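Local coordinates for type II restriction enzyme BsoBI (Geobacillus stearothermophilus, PDB 1DC1), which cuts double-stranded DNA at the degenerate sequence 5'-CYCGRG-3', cleaving after the first C as a homodimeric type II restriction endonuclease, at residues L137-Q140 with K141-A145; S188-N192 with G193-T197. All coordinates share one frame; numbering follows the deposited sequence.

Contact 1: L137-Q140 with K141-A145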
loop_
_atom_site.group_PDB
_atom_site.type_symbol
_atom_site.label_atom_id
_atom_site.label_comp_id
_atom_site.label_asym_id
_atom_site.label_seq_id
_atom_site.Cartn_x
_atom_site.Cartn_y
_atom_site.Cartn_z
ATOM N N LEU D 137 13.202 6.483 -8.204
ATOM C CA LEU D 137 13.252 7.665 -9.040
ATOM C C LEU D 137 13.081 8.936 -8.229
ATOM O O LEU D 137 13.704 9.954 -8.559
ATOM C CB LEU D 137 12.211 7.592 -10.140
ATOM C CG LEU D 137 12.569 6.514 -11.176
ATOM C CD1 LEU D 137 11.497 6.419 -12.241
ATOM C CD2 LEU D 137 13.914 6.827 -11.794
ATOM N N ALA D 138 12.253 8.889 -7.173
ATOM C CA ALA D 138 12.053 10.049 -6.309
ATOM C C ALA D 138 13.376 10.367 -5.605
ATOM O O ALA D 138 13.815 11.523 -5.539
ATOM C CB ALA D 138 11.006 9.770 -5.284
ATOM N N GLN D 139 14.022 9.343 -5.061
ATOM C CA GLN D 139 15.281 9.561 -4.383
ATOM C C GLN D 139 16.250 10.182 -5.391
ATOM O O GLN D 139 16.980 11.102 -5.039
ATOM C CB GLN D 139 15.865 8.233 -3.843
ATOM C CG GLN D 139 17.378 8.241 -3.492
ATOM C CD GLN D 139 17.920 6.894 -2.947
ATOM O OE1 GLN D 139 17.169 6.057 -2.451
ATOM N NE2 GLN D 139 19.246 6.693 -3.051
ATOM N N GLN D 140 16.284 9.678 -6.631
ATOM C CA GLN D 140 17.191 10.232 -7.633
ATOM C C GLN D 140 16.935 11.710 -7.946
ATOM O O GLN D 140 17.889 12.481 -8.187
ATOM C CB GLN D 140 17.133 9.419 -8.918
ATOM C CG GLN D 140 17.724 8.026 -8.714
ATOM C CD GLN D 140 17.457 7.139 -9.903
ATOM O OE1 GLN D 140 17.157 7.623 -10.990
ATOM N NE2 GLN D 140 17.572 5.839 -9.709
ATOM N N LYS D 141 15.657 12.095 -7.936
ATOM C CA LYS D 141 15.262 13.466 -8.204
ATOM C C LYS D 141 15.777 14.395 -7.104
ATOM O O LYS D 141 16.288 15.476 -7.406
ATOM C CB LYS D 141 13.749 13.555 -8.268
ATOM C CG LYS D 141 13.295 14.969 -8.512
ATOM C CD LYS D 141 11.881 14.949 -8.982
ATOM C CE LYS D 141 11.394 16.356 -9.212
ATOM N NZ LYS D 141 10.001 16.321 -9.702
ATOM N N LEU D 142 15.645 13.964 -5.840
ATOM C CA LEU D 142 16.115 14.781 -4.750
ATOM C C LEU D 142 17.646 14.900 -4.804
ATOM O O LEU D 142 18.198 15.968 -4.577
ATOM C CB LEU D 142 15.704 14.196 -3.409
ATOM C CG LEU D 142 16.082 15.136 -2.248
ATOM C CD1 LEU D 142 15.194 16.368 -2.330
ATOM C CD2 LEU D 142 15.931 14.456 -0.883
ATOM N N THR D 143 18.340 13.801 -5.099
ATOM C CA THR D 143 19.801 13.836 -5.180
ATOM C C THR D 143 20.249 14.790 -6.309
ATOM O O THR D 143 21.211 15.551 -6.149
ATOM C CB THR D 143 20.401 12.432 -5.451
ATOM O OG1 THR D 143 20.185 11.599 -4.320
ATOM C CG2 THR D 143 21.890 12.515 -5.655
ATOM N N ARG D 144 19.559 14.741 -7.447
ATOM C CA ARG D 144 19.910 15.617 -8.569
ATOM C C ARG D 144 19.778 17.060 -8.107
ATOM O O ARG D 144 20.629 17.890 -8.441
ATOM C CB ARG D 144 18.986 15.360 -9.767
ATOM C CG ARG D 144 19.242 16.231 -10.970
ATOM C CD ARG D 144 20.522 15.750 -11.648
ATOM N NE ARG D 144 21.649 16.652 -11.382
ATOM C CZ ARG D 144 22.931 16.403 -11.663
ATOM N NH1 ARG D 144 23.315 15.260 -12.230
ATOM N NH2 ARG D 144 23.821 17.352 -11.418
ATOM N N ALA D 145 18.718 17.372 -7.353
ATOM C CA ALA D 145 18.519 18.741 -6.839
ATOM C C ALA D 145 19.652 19.155 -5.846
ATOM O O ALA D 145 20.128 20.285 -5.864
ATOM C CB ALA D 145 17.150 18.853 -6.179
#

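Contact 2: S188-N192 with G193-T197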
loop_
_atom_site.group_PDB
_atom_site.type_symbol
_atom_site.label_atom_id
_atom_site.label_comp_id
_atom_site.label_asym_id
_atom_site.label_seq_id
_atom_site.Cartn_x
_atom_site.Cartn_y
_atom_site.Cartn_z
ATOM N N SER D 188 28.397 13.782 0.216
ATOM C CA SER D 188 29.058 14.421 1.334
ATOM C C SER D 188 29.739 15.718 0.927
ATOM O O SER D 188 30.371 15.774 -0.109
ATOM C CB SER D 188 30.067 13.438 1.901
ATOM O OG SER D 188 30.604 13.962 3.093
ATOM N N TRP D 189 29.639 16.758 1.740
ATOM C CA TRP D 189 30.280 18.045 1.432
ATOM C C TRP D 189 30.740 18.774 2.716
ATOM O O TRP D 189 30.559 18.300 3.859
ATOM C CB TRP D 189 29.321 18.987 0.689
ATOM C CG TRP D 189 28.092 19.351 1.516
ATOM C CD1 TRP D 189 27.895 20.483 2.300
ATOM C CD2 TRP D 189 26.871 18.561 1.629
ATOM N NE1 TRP D 189 26.625 20.431 2.871
ATOM C CE2 TRP D 189 25.984 19.276 2.485
ATOM C CE3 TRP D 189 26.453 17.325 1.086
ATOM C CZ2 TRP D 189 24.684 18.776 2.807
ATOM C CZ3 TRP D 189 25.167 16.834 1.398
ATOM C CH2 TRP D 189 24.306 17.549 2.242
ATOM N N THR D 190 31.350 19.935 2.511
ATOM C CA THR D 190 31.825 20.778 3.605
ATOM C C THR D 190 31.350 22.192 3.281
ATOM O O THR D 190 31.569 22.693 2.183
ATOM C CB THR D 190 33.350 20.796 3.719
ATOM O OG1 THR D 190 33.828 19.486 3.996
ATOM C CG2 THR D 190 33.778 21.710 4.847
ATOM N N ILE D 191 30.677 22.812 4.242
ATOM C CA ILE D 191 30.164 24.157 4.070
ATOM C C ILE D 191 30.539 24.935 5.346
ATOM O O ILE D 191 30.280 24.482 6.444
ATOM C CB ILE D 191 28.606 24.133 3.870
ATOM C CG1 ILE D 191 28.055 25.550 3.934
ATOM C CG2 ILE D 191 27.924 23.287 4.938
ATOM C CD1 ILE D 191 27.870 26.164 2.576
ATOM N N ASN D 192 31.175 26.089 5.212
ATOM C CA ASN D 192 31.575 26.885 6.384
ATOM C C ASN D 192 32.452 26.101 7.366
ATOM O O ASN D 192 32.368 26.321 8.574
ATOM C CB ASN D 192 30.339 27.380 7.165
ATOM C CG ASN D 192 29.547 28.444 6.406
ATOM O OD1 ASN D 192 30.121 29.367 5.831
ATOM N ND2 ASN D 192 28.222 28.311 6.402
ATOM N N GLY D 193 33.281 25.185 6.877
ATOM C CA GLY D 193 34.108 24.413 7.785
ATOM C C GLY D 193 33.459 23.140 8.301
ATOM O O GLY D 193 34.139 22.223 8.715
ATOM N N LYS D 194 32.141 23.083 8.272
ATOM C CA LYS D 194 31.390 21.930 8.766
ATOM C C LYS D 194 31.226 20.857 7.687
ATOM O O LYS D 194 30.917 21.157 6.520
ATOM C CB LYS D 194 30.037 22.414 9.278
ATOM C CG LYS D 194 30.079 23.812 9.965
ATOM C CD LYS D 194 30.907 23.771 11.254
ATOM C CE LYS D 194 31.576 25.101 11.592
ATOM N NZ LYS D 194 30.736 25.824 12.545
ATOM N N HIS D 195 31.473 19.614 8.095
ATOM C CA HIS D 195 31.354 18.444 7.213
ATOM C C HIS D 195 29.952 17.880 7.317
ATOM O O HIS D 195 29.432 17.691 8.410
ATOM C CB HIS D 195 32.338 17.353 7.604
ATOM C CG HIS D 195 33.748 17.810 7.575
ATOM N ND1 HIS D 195 34.460 17.923 6.403
ATOM C CD2 HIS D 195 34.540 18.307 8.557
ATOM C CE1 HIS D 195 35.633 18.472 6.663
ATOM N NE2 HIS D 195 35.705 18.716 7.962
ATOM N N ARG D 196 29.358 17.574 6.180
ATOM C CA ARG D 196 28.001 17.087 6.158
ATOM C C ARG D 196 27.908 15.856 5.285
ATOM O O ARG D 196 28.442 15.857 4.187
ATOM C CB ARG D 196 27.066 18.197 5.611
ATOM C CG ARG D 196 27.194 19.555 6.320
ATOM C CD ARG D 196 26.517 19.463 7.665
ATOM N NE ARG D 196 26.441 20.674 8.494
ATOM C CZ ARG D 196 27.067 20.790 9.666
ATOM N NH1 ARG D 196 27.807 19.786 10.103
ATOM N NH2 ARG D 196 26.865 21.840 10.452
ATOM N N THR D 197 27.228 14.809 5.772
ATOM C CA THR D 197 27.047 13.573 5.003
ATOM C C THR D 197 25.552 13.155 4.956
ATOM O O THR D 197 24.897 12.866 5.995
ATOM C CB THR D 197 27.922 12.424 5.604
ATOM O OG1 THR D 197 29.290 12.842 5.636
ATOM C CG2 THR D 197 27.819 11.128 4.775
#

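Contact 1: L137-Q140 with K141-A145
K141 N reaches back one helical turn to L137 O at 3.0 Å, the first of four successive i-to-i+4 bonds that make 137-145 a regular piece of the long helix 110-152. CB of K141 lies 3.4 Å from A138 O. With CG anti to the backbone N (chi1 179°) and every later torsion extended, the lysine runs straight off the helix, and its NZ is hydrogen-bonded to L307 O. L142 N then bonds to A138 O, and its side chain leads to the buried side, where it packs on Y200 and on C317 of helix 310-321. At T143 the backbone N bonds to Q139 O at 3.0 Å, an N-H...O angle of 163°. OG1 of T143 sits beside its own backbone N, which brings it to 3.3 Å from the same Q139 O; the same OG1 is hydrogen-bonded to Y200 OH. Q139, one turn earlier, sends its amide the same general way, NE2 to A184 O and OE1 weakly to N201. R144 N closes the series on Q140 O at 2.9 Å, with its CB 3.5 Å from that oxygen. Beyond CB the arginine bends at chi2 and chi3 and puts its guanidinium into salt bridges with E181 and D177. Across this turn, then, the backbone does the bonding and the side chains spread outward: each carbonyl from L137 to Q140 is taken by a main-chain N-H, while the polar ends of K141, T143 and R144 tie the helix to other parts of the chain.

Contact 2: S188-N192 with G193-T197
R196 lays its CB over one face of the W189 indole, a CH-pi contact 3.7 Å from the centroid of the five-membered ring. That CB is closest to CE2 of W189, at 3.5 Å. CG of R196 then moves along to NE1 of W189, 3.6 Å away, and also meets CG2 of I191 at 4.0 Å. A bend at chi2 (-75°) carries the rest of the chain off the indole; NE goes on to a salt bridge with the C-terminal carboxylate of I323, while NH1 bonds to H195 O from above the carbonyl plane. CB of K194 sits over one face of the guanidinium, toward its rim, and the plane of that group stands 76° from the indole. W189, I191, K194 and R196 share one side of a beta hairpin, strands 184-191 and 194-199, joined by a type I' turn from I191 to K194, where G193 has backbone angles at which a CB would jam against N192 O. W189 and R196 form a hydrogen-bonded antiparallel pair, with R196 N to W189 O at 2.7 Å and W189 N to R196 O; I191 and K194 form the next one. The indole NE1 bonds to I321 O, so an alanine at W189 would probably leave that carbonyl without its donor and R196 CB without the ring face beneath it. The other side of the hairpin carries S188, T190, H195 and T197. There T190 and H195 lie side by side, OG1 2.9 Å from ND1. S188 OG, swung anti to its own N (chi1 -173°), stands 3.1 Å from both T197 OG1 and R196 O, and its single proton may serve either acceptor; T197 OG1 also bonds to C218 O.

In the fold
Contact 1 comes first along the chain and lies nearer its middle, 11 Å from the chain centre against 27 Å for contact 2; the two centres are 20 Å apart, and their nearest atoms, about 9 Å apart, do not touch. Helix 310-321 and the tail after it serve both, meeting L142 and A145 in the first and W189 and R196 in the second. Strand 184-191 gives another link, since A184 accepts a bond from Q139. Contact 1 is close to the predicted magnesium site: the side chain of Q139 is about 7 Å from that of D212 and the side chain of A138 about 7 Å from that of K242, and the nearest atom of the contact is about 5 Å from the DNA, against about 15 Å for the hairpin.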